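Local coordinates for endonuclease III (Geobacillus stearothermophilus, PDB 1ORN), which probably excises oxidised pyrimidines from DNA as a bifunctional glycosylase and lyase of the HhH-GPD superfamily that carries a [4Fe-4S] cluster, at residues Val29-Asn32 and Pro33-Leu37; Gln45-Asp48 and Ala49-Asn52; Met116-Pro119 and Gly120-Arg123; Lys174-Trp177 and Ser178-His182; Met184-Phe187 and Gly188-Cys192. All coordinates share one frame; numbering follows the deposited sequence.

Contact 1 of 5, residues Val29-Asn32 and Pro33-Leu37; sequences VHRN and PFELL
The carboxylate of E35 turns back from the first turn of helix 33-43 and lies against the edge of the R31 guanidinium, their planes 39° apart. R31 NE donates almost straight to E35 OE2 (3.2 Å, 172°), an oxygen that lies close to the guanidinium plane and is met at its syn lone pair. A bend at chi3 (-67°) in R31 brings NH2 to the second oxygen, 2.6 Å from E35 OE1, completing the salt bridge through a bent, weak bond. OE2 is gripped twice: the backbone N of R31 also donates to E35 OE2 at 2.8 Å, from the anti side. Were E35 cut back to alanine, R31 would probably lose this ionic mate and its backbone N an acceptor. N32 crosses E35 at about a right angle, and its OD1 receives E35 N at 2.8 Å. On the other flank H30 and L36 run side by side, with L36 CD1 centred over one imidazole face, 3.9 Å from the ring centroid, while H30 ND1 bonds to L28 O. Behind them, L36 packs on helix 123-134. The whole is an asparagine N-cap with P33 as the first helical residue and E35 reaching past the cap to R31.

Contact 2 of 5, residues Gln45-Asp48 and Ala49-Asn52; sequences QCTD and ALVN. With nucleotides of chain B; nucleotides of chain A.
Here a helix N-cap and a DNA-contacting loop share one short run of chain: T47 caps helix 48-61, and Q45, two residues earlier, enters the duplex. T47 OG1 accepts a weak bond from L50 N at 3.3 Å; with chi1 at 68°, the hydroxyl sits between the backbone N and the carbonyl carbon, turned toward the first helical turn. The same residue's carbonyl takes V51 N (T47 O to V51 N, 3.1 Å), and D48 O takes N52 N at 2.8 Å, nearly in line. C46 SG rests against L50 CB and V51 CG2, tying the loop to the helix. On the DNA side, Q45 bends at chi2 (-56°) and lays its CG and amide carbon over the face of the DG8 base of chain B (Q45 CD to DG8 C5, 3.6 Å), with NE2 donating to the sugar O4' of that nucleotide (3.1 Å, 163°). Its backbone N holds OP2 of the same DG8. The carbonyl faces the opposing strand, where N1 and N2 of DG6 of chain A both donate to Q45 O, N1 at 2.8 Å. With the amide of Q45 gone, as in an alanine here, DG8 O4' would probably lack its donor and the face of that base its cover. One main-chain oxygen thus stands in for part of a pairing partner, consistent with DG6 of chain A being the estranged guanine, its Watson-Crick edge turned to the protein.

Contact 3 of 5, residues Met116-Pro119 and Gly120-Arg123; sequences MKLP and GVGR. With NA (sodium ion), chain E; nucleotides of chain B.
M116, L118 and V121 each turn a backbone carbonyl onto one sodium ion in the hairpin of a helix-hairpin-helix motif, which grips the DNA backbone. The oxygens of M116 and L118 each lie 2.4 Å from the sodium and V121 O lies 2.5 Å from it; two waters and OP1 of DC10 of chain B complete six ligands. That phosphate oxygen is held twice, since G120 N also donates to OP1 of DC10 of chain B at 2.9 Å. One phosphate upstream, G122 N bonds to OP1 of DT9 of chain B. A type II turn from L118 to V121 places two of the three carbonyl ligands, those of L118 and V121, and is closed by V121 N to L118 O (3.2 Å), with the donor above the carbonyl plane. G120 takes backbone angles at which a side chain would collide with P119 O, and a side chain on G122 would strike the DNA. Farther out, V121 CG2 packs on L118 CB, and both residues lean on L37 of helix 33-43. M116 crosses to the start of helix 123-134, where its SD lies 3.8 Å from R123 CA.

Contact 4 of 5, residues Lys174-Trp177 and Ser178-His182; sequences KEEW and SITHH
T180 turns its hydroxyl back beside its own backbone N (chi1 -59°), which sets OG1 within 2.7 Å of E176 O, one helical turn earlier. The backbone N of T180 donates to that oxygen too (T180 N to E176 O, 3.1 Å), nearly in line, while the hydroxyl comes from above the carbonyl plane and from the opposite face. I179 CG2 lies alongside the same carbonyl, 3.5 Å from E176 O. The next rung follows with H181 N to W177 O at 3.0 Å. These bonds open helix 177-191. W177, with chi1 at -73°, folds its indole back over K174, whose CA lies against one face, and NE1 bonds to I172 O in the loop before. S178 OG pairs with S131 OG of helix 123-134. At S178 and I179 a water is inserted between the amide and the carbonyl four residues back, K174 O and E175 O (I179 N to its water, 2.9 Å), so direct bonding across four residues begins at T180, while E176 O carries two donors at once.

Contact 5 of 5, residues Met184-Phe187 and Gly188-Cys192; sequences MIFF and GRYHC. With SF4 (iron/sulfur cluster), chain F.
F186 receives the edge of Y190 over one face, with CE2 of the tyrosine 3.8 Å from F186 CD2 and the ring planes at 63°: a T-shaped (edge-to-face) pair one turn apart on helix 177-191. Beside it, I185 and R189 point the same way, and I185 CG2 sits over one face of the guanidinium, 3.5 Å from R189 NH2. The polar ends of R189 and Y190 both go to E27; R189 NH2 also bonds to a modified group outside the chain. Toward its C-terminal end the helix widens into a pi-type turn and delivers the first of the cysteines that line the [4Fe-4S] pocket. F187 O there accepts two donors, H191 N at 2.9 Å and C192 N at 2.7 Å. C192 SG, anti to its backbone N (chi1 -168°), binds the iron FE2 at 2.4 Å. C192 and H191 both meet the F187 ring from one side: CE2 to C192 CB 3.5 Å, CE1 to H191 CD2 3.4 Å, the two rings oblique. Cluster sulfide S3 approaches the F187 ring edge in plane, 3.6 Å from CE2.

The five contacts follow one another along a largely helical chain without strands. Contacts 1 and 2 start the successive helices 33-43 and 48-61, their centres 14 Å apart, and touch where N52 OD1 takes V29 N. Contact 3, the hairpin before helix 123-134, meets contact 1 through L37, which packs on L118 and V121. Contacts 4 and 5 occupy the two ends of helix 177-191, with centres 15 Å apart. Contact 5 reaches back to contact 2 through a long, weak ion pair between D48 OD1 and R189 NH1, while contacts 3 and 5 lie 25 Å apart on opposite sides of the chain's centre. Contacts 2 and 3 bind DNA directly, while contact 5 joins the cluster to the helix whose R189 reaches contact 2.

Contact 1 of 5, residues Val29-Asn32 and Pro33-Leu37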
# COMPACT_ATOMS: atom_id res chain seq x y z
N VAL C 29 -6.52 -4.46 -9.17
CA VAL C 29 -6.60 -5.40 -10.29
C VAL C 29 -5.40 -5.25 -11.22
O VAL C 29 -5.10 -4.15 -11.70
CB VAL C 29 -7.91 -5.18 -11.08
CG1 VAL C 29 -7.97 -6.12 -12.28
CG2 VAL C 29 -9.11 -5.41 -10.16
N HIS C 30 -4.72 -6.36 -11.48
CA HIS C 30 -3.55 -6.38 -12.36
C HIS C 30 -3.30 -7.79 -12.89
O HIS C 30 -3.65 -8.77 -12.23
CB HIS C 30 -2.31 -5.92 -11.61
CG HIS C 30 -1.90 -6.84 -10.50
ND1 HIS C 30 -2.59 -6.92 -9.31
CD2 HIS C 30 -0.88 -7.73 -10.40
CE1 HIS C 30 -2.01 -7.82 -8.53
NE2 HIS C 30 -0.97 -8.32 -9.17
N ARG C 31 -2.68 -7.88 -14.06
CA ARG C 31 -2.38 -9.17 -14.67
C ARG C 31 -0.89 -9.50 -14.73
O ARG C 31 -0.50 -10.65 -14.98
CB ARG C 31 -2.98 -9.21 -16.08
CG ARG C 31 -4.50 -9.23 -16.09
CD ARG C 31 -5.06 -8.86 -17.46
NE ARG C 31 -4.77 -7.46 -17.79
CZ ARG C 31 -5.18 -6.86 -18.90
NH1 ARG C 31 -5.89 -7.52 -19.80
NH2 ARG C 31 -4.88 -5.58 -19.11
N ASN C 32 -0.04 -8.50 -14.49
CA ASN C 32 1.40 -8.70 -14.50
C ASN C 32 2.09 -7.62 -13.65
O ASN C 32 1.44 -6.66 -13.23
CB ASN C 32 1.92 -8.69 -15.95
CG ASN C 32 1.59 -7.40 -16.67
OD1 ASN C 32 2.03 -6.33 -16.26
ND2 ASN C 32 0.82 -7.51 -17.74
N PRO C 33 3.40 -7.77 -13.39
CA PRO C 33 4.17 -6.82 -12.58
C PRO C 33 4.16 -5.37 -13.06
O PRO C 33 4.17 -4.46 -12.25
CB PRO C 33 5.57 -7.42 -12.57
CG PRO C 33 5.28 -8.90 -12.69
CD PRO C 33 4.25 -8.91 -13.77
N PHE C 34 4.15 -5.18 -14.38
CA PHE C 34 4.13 -3.84 -14.94
C PHE C 34 2.80 -3.17 -14.64
O PHE C 34 2.76 -2.01 -14.24
CB PHE C 34 4.36 -3.88 -16.46
CG PHE C 34 4.36 -2.52 -17.10
CD1 PHE C 34 5.26 -1.54 -16.69
CD2 PHE C 34 3.45 -2.22 -18.12
CE1 PHE C 34 5.25 -0.27 -17.28
CE2 PHE C 34 3.44 -0.96 -18.71
CZ PHE C 34 4.34 0.02 -18.29
N GLU C 35 1.71 -3.91 -14.84
CA GLU C 35 0.39 -3.35 -14.53
C GLU C 35 0.30 -3.07 -13.03
O GLU C 35 -0.31 -2.09 -12.62
CB GLU C 35 -0.73 -4.30 -14.94
CG GLU C 35 -1.03 -4.29 -16.43
CD GLU C 35 -2.22 -5.17 -16.79
OE1 GLU C 35 -2.54 -5.26 -17.99
OE2 GLU C 35 -2.83 -5.76 -15.87
N LEU C 36 0.90 -3.93 -12.22
CA LEU C 36 0.85 -3.71 -10.77
C LEU C 36 1.59 -2.41 -10.44
O LEU C 36 1.08 -1.58 -9.69
CB LEU C 36 1.49 -4.85 -9.99
CG LEU C 36 1.52 -4.64 -8.46
CD1 LEU C 36 0.10 -4.50 -7.91
CD2 LEU C 36 2.24 -5.81 -7.79
N LEU C 37 2.79 -2.26 -10.99
CA LEU C 37 3.58 -1.06 -10.72
C LEU C 37 2.81 0.21 -11.05
O LEU C 37 2.76 1.14 -10.24
CB LEU C 37 4.89 -1.08 -11.52
CG LEU C 37 5.79 0.16 -11.37
CD1 LEU C 37 6.19 0.33 -9.91
CD2 LEU C 37 7.01 -0.01 -12.25

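Contact 2 of 5, residues Gln45-Asp48 and Ala49-Asn52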
# COMPACT_ATOMS: atom_id res chain seq x y z
N GLN C 45 -2.71 8.11 -2.34
CA GLN C 45 -3.73 9.11 -2.02
C GLN C 45 -4.99 8.99 -2.88
O GLN C 45 -5.62 10.00 -3.21
CB GLN C 45 -3.15 10.52 -2.16
CG GLN C 45 -1.84 10.73 -1.43
CD GLN C 45 -1.93 10.41 0.05
OE1 GLN C 45 -2.80 10.92 0.76
NE2 GLN C 45 -1.03 9.54 0.52
N CYS C 46 -5.35 7.76 -3.24
CA CYS C 46 -6.54 7.50 -4.05
C CYS C 46 -7.15 6.17 -3.60
O CYS C 46 -6.45 5.32 -3.05
CB CYS C 46 -6.15 7.43 -5.53
SG CYS C 46 -7.54 7.29 -6.70
N THR C 47 -8.45 6.00 -3.81
CA THR C 47 -9.14 4.77 -3.42
C THR C 47 -8.93 3.66 -4.45
O THR C 47 -8.81 3.93 -5.65
CB THR C 47 -10.66 5.01 -3.25
OG1 THR C 47 -11.24 5.29 -4.53
CG2 THR C 47 -10.92 6.19 -2.31
N ASP C 48 -8.90 2.42 -3.98
CA ASP C 48 -8.72 1.27 -4.87
C ASP C 48 -9.82 1.24 -5.92
O ASP C 48 -9.55 1.02 -7.10
CB ASP C 48 -8.76 -0.03 -4.07
CG ASP C 48 -7.52 -0.23 -3.22
OD1 ASP C 48 -7.51 -1.16 -2.39
OD2 ASP C 48 -6.56 0.55 -3.38
N ALA C 49 -11.05 1.49 -5.48
CA ALA C 49 -12.19 1.49 -6.38
C ALA C 49 -11.96 2.38 -7.60
O ALA C 49 -12.20 1.96 -8.73
CB ALA C 49 -13.45 1.93 -5.63
N LEU C 50 -11.49 3.60 -7.37
CA LEU C 50 -11.24 4.52 -8.47
C LEU C 50 -10.06 4.11 -9.32
O LEU C 50 -10.05 4.33 -10.53
CB LEU C 50 -11.03 5.94 -7.95
CG LEU C 50 -12.18 6.93 -8.16
CD1 LEU C 50 -12.42 7.12 -9.65
CD2 LEU C 50 -13.43 6.41 -7.47
N VAL C 51 -9.04 3.52 -8.69
CA VAL C 51 -7.88 3.09 -9.46
C VAL C 51 -8.30 1.96 -10.39
O VAL C 51 -7.92 1.95 -11.56
CB VAL C 51 -6.74 2.59 -8.55
CG1 VAL C 51 -5.65 1.96 -9.40
CG2 VAL C 51 -6.18 3.76 -7.74
N ASN C 52 -9.07 1.01 -9.87
CA ASN C 52 -9.51 -0.13 -10.68
C ASN C 52 -10.44 0.28 -11.82
O ASN C 52 -10.39 -0.29 -12.91
CB ASN C 52 -10.18 -1.18 -9.80
CG ASN C 52 -9.21 -1.86 -8.86
OD1 ASN C 52 -8.05 -2.07 -9.20
ND2 ASN C 52 -9.69 -2.21 -7.67
P DG B 8 -1.94 5.98 0.88
OP1 DG B 8 -1.61 6.18 2.31
OP2 DG B 8 -3.14 6.65 0.30
O5' DG B 8 -0.69 6.40 -0.00
C5' DG B 8 0.65 6.19 0.46
C4' DG B 8 1.61 6.71 -0.57
O4' DG B 8 1.33 8.10 -0.84
C3' DG B 8 3.10 6.64 -0.25
O3' DG B 8 3.75 6.28 -1.47
C2' DG B 8 3.44 8.05 0.20
C1' DG B 8 2.47 8.91 -0.62
N9 DG B 8 2.02 10.13 0.04
C8 DG B 8 1.75 10.31 1.38
N7 DG B 8 1.29 11.50 1.65
C5 DG B 8 1.25 12.15 0.42
C6 DG B 8 0.83 13.47 0.08
O6 DG B 8 0.36 14.34 0.81
N1 DG B 8 0.98 13.72 -1.28
C2 DG B 8 1.47 12.82 -2.20
N2 DG B 8 1.56 13.25 -3.47
N3 DG B 8 1.86 11.58 -1.90
C4 DG B 8 1.72 11.32 -0.58
P DA B 6 -7.84 7.26 5.16
OP1 DA B 6 -8.10 6.02 5.92
OP2 DA B 6 -6.61 8.05 5.42
O5' DA B 6 -7.92 6.90 3.60
C5' DA B 6 -9.05 6.19 3.09
C4' DA B 6 -8.96 6.07 1.58
O4' DA B 6 -9.13 7.36 0.96
C3' DA B 6 -7.65 5.50 1.04
O3' DA B 6 -7.95 4.63 -0.05
C2' DA B 6 -6.93 6.73 0.51
C1' DA B 6 -8.09 7.57 0.01
N9 DA B 6 -7.85 9.01 -0.06
C8 DA B 6 -7.16 9.79 0.83
N7 DA B 6 -7.14 11.06 0.51
C5 DA B 6 -7.86 11.12 -0.67
C6 DA B 6 -8.21 12.19 -1.52
N6 DA B 6 -7.88 13.46 -1.28
N1 DA B 6 -8.93 11.90 -2.62
C2 DA B 6 -9.28 10.63 -2.85
N3 DA B 6 -9.01 9.54 -2.13
C4 DA B 6 -8.29 9.86 -1.04
P DG A 6 -1.64 17.79 -9.79
OP1 DG A 6 -0.97 16.70 -10.55
OP2 DG A 6 -1.71 19.16 -10.36
O5' DG A 6 -3.12 17.31 -9.44
C5' DG A 6 -4.14 18.23 -9.06
C4' DG A 6 -5.42 17.48 -8.81
O4' DG A 6 -5.24 16.53 -7.73
C3' DG A 6 -6.65 18.30 -8.42
O3' DG A 6 -7.79 17.62 -8.96
C2' DG A 6 -6.70 18.14 -6.91
C1' DG A 6 -6.29 16.68 -6.79
N9 DG A 6 -5.79 16.25 -5.49
C8 DG A 6 -5.14 17.01 -4.55
N7 DG A 6 -4.80 16.34 -3.48
C5 DG A 6 -5.26 15.05 -3.73
C6 DG A 6 -5.18 13.88 -2.94
O6 DG A 6 -4.66 13.74 -1.83
N1 DG A 6 -5.78 12.79 -3.57
C2 DG A 6 -6.38 12.82 -4.81
N2 DG A 6 -6.91 11.66 -5.25
N3 DG A 6 -6.45 13.91 -5.56
C4 DG A 6 -5.88 14.98 -4.96

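Contact 3 of 5, residues Met116-Pro119 and Gly120-Arg123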
# COMPACT_ATOMS: atom_id res chain seq x y z
N MET C 116 12.75 2.06 -6.08
CA MET C 116 12.67 3.39 -5.51
C MET C 116 13.40 4.45 -6.33
O MET C 116 13.21 5.65 -6.11
CB MET C 116 13.19 3.37 -4.07
CG MET C 116 12.20 2.73 -3.11
SD MET C 116 12.81 2.57 -1.43
CE MET C 116 13.16 4.30 -1.04
N LYS C 117 14.22 4.03 -7.28
CA LYS C 117 14.92 4.98 -8.12
C LYS C 117 13.98 5.54 -9.19
O LYS C 117 14.26 6.56 -9.82
CB LYS C 117 16.14 4.33 -8.76
CG LYS C 117 17.23 4.00 -7.76
CD LYS C 117 18.43 3.37 -8.45
CE LYS C 117 19.53 3.03 -7.45
NZ LYS C 117 19.95 4.22 -6.67
N LEU C 118 12.85 4.86 -9.40
CA LEU C 118 11.87 5.30 -10.38
C LEU C 118 11.07 6.48 -9.83
O LEU C 118 10.74 6.52 -8.64
CB LEU C 118 10.92 4.14 -10.71
CG LEU C 118 11.61 2.90 -11.28
CD1 LEU C 118 10.62 1.73 -11.30
CD2 LEU C 118 12.11 3.19 -12.69
N PRO C 119 10.77 7.47 -10.68
CA PRO C 119 10.01 8.66 -10.25
C PRO C 119 8.57 8.26 -9.89
O PRO C 119 7.92 7.55 -10.65
CB PRO C 119 10.06 9.57 -11.48
CG PRO C 119 11.28 9.07 -12.25
CD PRO C 119 11.17 7.58 -12.09
N GLY C 120 8.09 8.73 -8.74
CA GLY C 120 6.74 8.40 -8.31
C GLY C 120 6.68 7.19 -7.40
O GLY C 120 5.64 6.87 -6.83
N VAL C 121 7.81 6.50 -7.28
CA VAL C 121 7.90 5.31 -6.44
C VAL C 121 8.72 5.55 -5.16
O VAL C 121 9.93 5.78 -5.22
CB VAL C 121 8.57 4.13 -7.20
CG1 VAL C 121 8.60 2.88 -6.31
CG2 VAL C 121 7.83 3.86 -8.51
N GLY C 122 8.05 5.47 -4.02
CA GLY C 122 8.73 5.62 -2.75
C GLY C 122 8.81 4.26 -2.07
O GLY C 122 8.55 3.23 -2.69
N ARG C 123 9.14 4.25 -0.79
CA ARG C 123 9.26 2.97 -0.10
C ARG C 123 7.95 2.17 -0.04
O ARG C 123 7.96 0.96 -0.22
CB ARG C 123 9.83 3.18 1.31
CG ARG C 123 10.15 1.88 2.02
CD ARG C 123 11.26 2.03 3.06
NE ARG C 123 11.47 0.78 3.77
CZ ARG C 123 12.64 0.39 4.28
NH1 ARG C 123 13.72 1.16 4.15
NH2 ARG C 123 12.72 -0.76 4.92
NA NA E . 11.47 7.24 -6.48
P DT B 9 5.34 6.16 -1.55
OP1 DT B 9 5.64 5.02 -2.45
OP2 DT B 9 5.93 6.20 -0.19
O5' DT B 9 5.73 7.50 -2.30
C5' DT B 9 5.20 7.74 -3.59
C4' DT B 9 5.68 9.07 -4.11
O4' DT B 9 4.97 10.15 -3.45
C3' DT B 9 7.18 9.33 -3.91
O3' DT B 9 7.79 9.54 -5.19
C2' DT B 9 7.23 10.57 -3.03
C1' DT B 9 5.87 11.23 -3.23
N1 DT B 9 5.37 12.01 -2.07
C2 DT B 9 4.85 13.28 -2.28
O2 DT B 9 4.81 13.80 -3.38
N3 DT B 9 4.40 13.92 -1.16
C4 DT B 9 4.42 13.44 0.14
O4 DT B 9 3.97 14.12 1.06
C5 DT B 9 4.98 12.11 0.30
C7 DT B 9 5.07 11.51 1.66
C6 DT B 9 5.42 11.47 -0.80
P DC B 10 9.36 9.88 -5.28
OP1 DC B 10 9.88 9.26 -6.52
OP2 DC B 10 10.05 9.62 -3.98
O5' DC B 10 9.33 11.45 -5.52
C5' DC B 10 8.41 11.99 -6.46
C4' DC B 10 8.44 13.50 -6.40
O4' DC B 10 7.72 13.98 -5.23
C3' DC B 10 9.86 14.05 -6.31
O3' DC B 10 10.08 15.07 -7.27
C2' DC B 10 9.95 14.62 -4.90
C1' DC B 10 8.51 14.96 -4.56
N1 DC B 10 8.23 14.88 -3.12
C2 DC B 10 7.49 15.89 -2.50
O2 DC B 10 7.05 16.82 -3.20
N3 DC B 10 7.27 15.84 -1.17
C4 DC B 10 7.75 14.82 -0.46
N4 DC B 10 7.51 14.81 0.86
C5 DC B 10 8.50 13.77 -1.06
C6 DC B 10 8.71 13.83 -2.38
O HOH W 1 13.08 8.49 -7.61
O HOH W 2 12.29 8.34 -4.30

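Contact 4 of 5, residues Lys174-Trp177 and Ser178-His182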
# COMPACT_ATOMS: atom_id res chain seq x y z
N LYS C 174 9.53 -12.99 9.20
CA LYS C 174 9.66 -12.59 7.80
C LYS C 174 8.68 -13.34 6.89
O LYS C 174 8.15 -12.77 5.94
CB LYS C 174 11.10 -12.81 7.36
CG LYS C 174 11.37 -12.59 5.88
CD LYS C 174 12.86 -12.37 5.62
CE LYS C 174 13.73 -13.44 6.27
NZ LYS C 174 13.45 -14.81 5.76
N GLU C 175 8.44 -14.61 7.20
CA GLU C 175 7.54 -15.43 6.40
C GLU C 175 6.09 -14.94 6.44
O GLU C 175 5.30 -15.28 5.56
CB GLU C 175 7.59 -16.88 6.87
CG GLU C 175 8.98 -17.52 6.84
CD GLU C 175 9.95 -16.87 7.82
OE1 GLU C 175 9.61 -16.76 9.01
OE2 GLU C 175 11.05 -16.48 7.38
N GLU C 176 5.75 -14.15 7.45
CA GLU C 176 4.39 -13.65 7.60
C GLU C 176 4.23 -12.16 7.32
O GLU C 176 3.14 -11.61 7.49
CB GLU C 176 3.88 -13.92 9.02
CG GLU C 176 4.06 -15.34 9.51
CD GLU C 176 3.55 -15.51 10.93
OE1 GLU C 176 3.79 -16.58 11.54
OE2 GLU C 176 2.91 -14.56 11.45
N TRP C 177 5.30 -11.49 6.89
CA TRP C 177 5.23 -10.06 6.62
C TRP C 177 4.17 -9.65 5.62
O TRP C 177 3.35 -8.77 5.91
CB TRP C 177 6.57 -9.55 6.12
CG TRP C 177 7.61 -9.45 7.18
CD1 TRP C 177 7.47 -9.76 8.50
CD2 TRP C 177 8.96 -9.02 7.00
NE1 TRP C 177 8.66 -9.55 9.16
CE2 TRP C 177 9.59 -9.10 8.27
CE3 TRP C 177 9.71 -8.58 5.90
CZ2 TRP C 177 10.93 -8.75 8.46
CZ3 TRP C 177 11.05 -8.23 6.10
CH2 TRP C 177 11.64 -8.32 7.37
N SER C 178 4.18 -10.27 4.45
CA SER C 178 3.22 -9.92 3.41
C SER C 178 1.75 -10.07 3.79
O SER C 178 0.96 -9.15 3.58
CB SER C 178 3.52 -10.72 2.14
OG SER C 178 4.81 -10.40 1.65
N ILE C 179 1.37 -11.21 4.36
CA ILE C 179 -0.03 -11.40 4.72
C ILE C 179 -0.46 -10.53 5.91
O ILE C 179 -1.61 -10.08 5.97
CB ILE C 179 -0.35 -12.88 5.04
CG1 ILE C 179 -1.86 -13.07 5.17
CG2 ILE C 179 0.33 -13.31 6.33
CD1 ILE C 179 -2.63 -12.67 3.94
N THR C 180 0.45 -10.28 6.85
CA THR C 180 0.10 -9.45 8.00
C THR C 180 -0.18 -8.04 7.52
O THR C 180 -1.08 -7.36 8.02
CB THR C 180 1.24 -9.43 9.04
OG1 THR C 180 1.50 -10.77 9.48
CG2 THR C 180 0.83 -8.59 10.24
N HIS C 181 0.61 -7.59 6.54
CA HIS C 181 0.45 -6.27 5.95
C HIS C 181 -0.97 -6.13 5.39
O HIS C 181 -1.69 -5.17 5.68
CB HIS C 181 1.49 -6.09 4.84
CG HIS C 181 1.13 -5.05 3.82
ND1 HIS C 181 1.15 -3.70 4.09
CD2 HIS C 181 0.73 -5.17 2.53
CE1 HIS C 181 0.78 -3.03 3.01
NE2 HIS C 181 0.51 -3.90 2.05
N HIS C 182 -1.39 -7.12 4.60
CA HIS C 182 -2.72 -7.09 4.01
C HIS C 182 -3.82 -7.15 5.08
O HIS C 182 -4.83 -6.47 4.96
CB HIS C 182 -2.87 -8.25 3.02
CG HIS C 182 -2.08 -8.04 1.76
ND1 HIS C 182 -1.17 -8.96 1.29
CD2 HIS C 182 -2.05 -7.01 0.89
CE1 HIS C 182 -0.61 -8.51 0.18
NE2 HIS C 182 -1.13 -7.32 -0.08
O HOH W 3 5.98 -12.56 3.89
O HOH W 4 3.11 -13.56 4.43

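Contact 5 of 5, residues Met184-Phe187 and Gly188-Cys192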
# COMPACT_ATOMS: atom_id res chain seq x y z
N MET C 184 -3.61 -6.02 8.11
CA MET C 184 -3.65 -4.73 8.77
C MET C 184 -4.38 -3.69 7.92
O MET C 184 -5.13 -2.87 8.44
CB MET C 184 -2.24 -4.23 9.09
CG MET C 184 -1.57 -4.97 10.26
SD MET C 184 -0.01 -4.19 10.77
CE MET C 184 -0.64 -2.71 11.54
N ILE C 185 -4.17 -3.74 6.61
CA ILE C 185 -4.83 -2.81 5.71
C ILE C 185 -6.33 -3.03 5.73
O ILE C 185 -7.11 -2.08 5.75
CB ILE C 185 -4.31 -2.96 4.26
CG1 ILE C 185 -2.89 -2.39 4.17
CG2 ILE C 185 -5.23 -2.23 3.29
CD1 ILE C 185 -2.30 -2.44 2.79
N PHE C 186 -6.75 -4.29 5.71
CA PHE C 186 -8.17 -4.59 5.75
C PHE C 186 -8.77 -4.15 7.08
O PHE C 186 -9.85 -3.58 7.13
CB PHE C 186 -8.40 -6.09 5.55
CG PHE C 186 -8.68 -6.47 4.11
CD1 PHE C 186 -7.79 -6.11 3.10
CD2 PHE C 186 -9.82 -7.19 3.78
CE1 PHE C 186 -8.04 -6.47 1.77
CE2 PHE C 186 -10.08 -7.55 2.46
CZ PHE C 186 -9.19 -7.20 1.45
N PHE C 187 -8.04 -4.40 8.17
CA PHE C 187 -8.51 -4.02 9.49
C PHE C 187 -8.78 -2.52 9.53
O PHE C 187 -9.81 -2.07 10.02
CB PHE C 187 -7.45 -4.40 10.55
CG PHE C 187 -7.89 -4.16 11.96
CD1 PHE C 187 -8.78 -5.04 12.58
CD2 PHE C 187 -7.42 -3.07 12.68
CE1 PHE C 187 -9.19 -4.82 13.90
CE2 PHE C 187 -7.82 -2.84 14.00
CZ PHE C 187 -8.71 -3.73 14.61
N GLY C 188 -7.85 -1.73 9.00
CA GLY C 188 -8.03 -0.29 8.99
C GLY C 188 -9.06 0.19 7.97
O GLY C 188 -9.82 1.12 8.22
N ARG C 189 -9.08 -0.45 6.81
CA ARG C 189 -10.01 -0.04 5.75
C ARG C 189 -11.47 -0.34 6.08
O ARG C 189 -12.34 0.50 5.86
CB ARG C 189 -9.64 -0.74 4.44
CG ARG C 189 -10.53 -0.37 3.25
CD ARG C 189 -10.00 -0.98 1.96
NE ARG C 189 -8.71 -0.39 1.59
CZ ARG C 189 -7.74 -1.03 0.95
NH1 ARG C 189 -7.90 -2.30 0.59
NH2 ARG C 189 -6.61 -0.40 0.65
N TYR C 190 -11.71 -1.51 6.64
CA TYR C 190 -13.07 -1.94 6.94
C TYR C 190 -13.52 -1.96 8.39
O TYR C 190 -14.72 -2.09 8.66
CB TYR C 190 -13.27 -3.33 6.35
CG TYR C 190 -13.05 -3.38 4.86
CD1 TYR C 190 -13.94 -2.76 3.99
CD2 TYR C 190 -11.94 -4.03 4.33
CE1 TYR C 190 -13.73 -2.79 2.60
CE2 TYR C 190 -11.72 -4.06 2.95
CZ TYR C 190 -12.61 -3.44 2.10
OH TYR C 190 -12.39 -3.45 0.73
N HIS C 191 -12.60 -1.81 9.33
CA HIS C 191 -12.97 -1.85 10.74
C HIS C 191 -12.49 -0.63 11.52
O HIS C 191 -13.30 0.17 11.99
CB HIS C 191 -12.39 -3.12 11.37
CG HIS C 191 -12.90 -3.40 12.75
ND1 HIS C 191 -14.22 -3.72 13.00
CD2 HIS C 191 -12.27 -3.42 13.95
CE1 HIS C 191 -14.38 -3.93 14.30
NE2 HIS C 191 -13.21 -3.76 14.89
N CYS C 192 -11.17 -0.49 11.66
CA CYS C 192 -10.59 0.63 12.37
C CYS C 192 -10.48 1.81 11.42
O CYS C 192 -9.39 2.36 11.20
CB CYS C 192 -9.20 0.24 12.90
SG CYS C 192 -8.51 1.41 14.09
FE1 SF4 F . -10.54 -1.38 17.67
FE2 SF4 F . -9.45 0.66 16.16
FE3 SF4 F . -11.37 1.12 17.96
FE4 SF4 F . -8.88 0.40 18.75
S1 SF4 F . -9.45 2.37 17.73
S2 SF4 F . -10.81 -0.23 19.61
S3 SF4 F . -8.31 -0.94 17.07
S4 SF4 F . -11.64 -0.05 16.11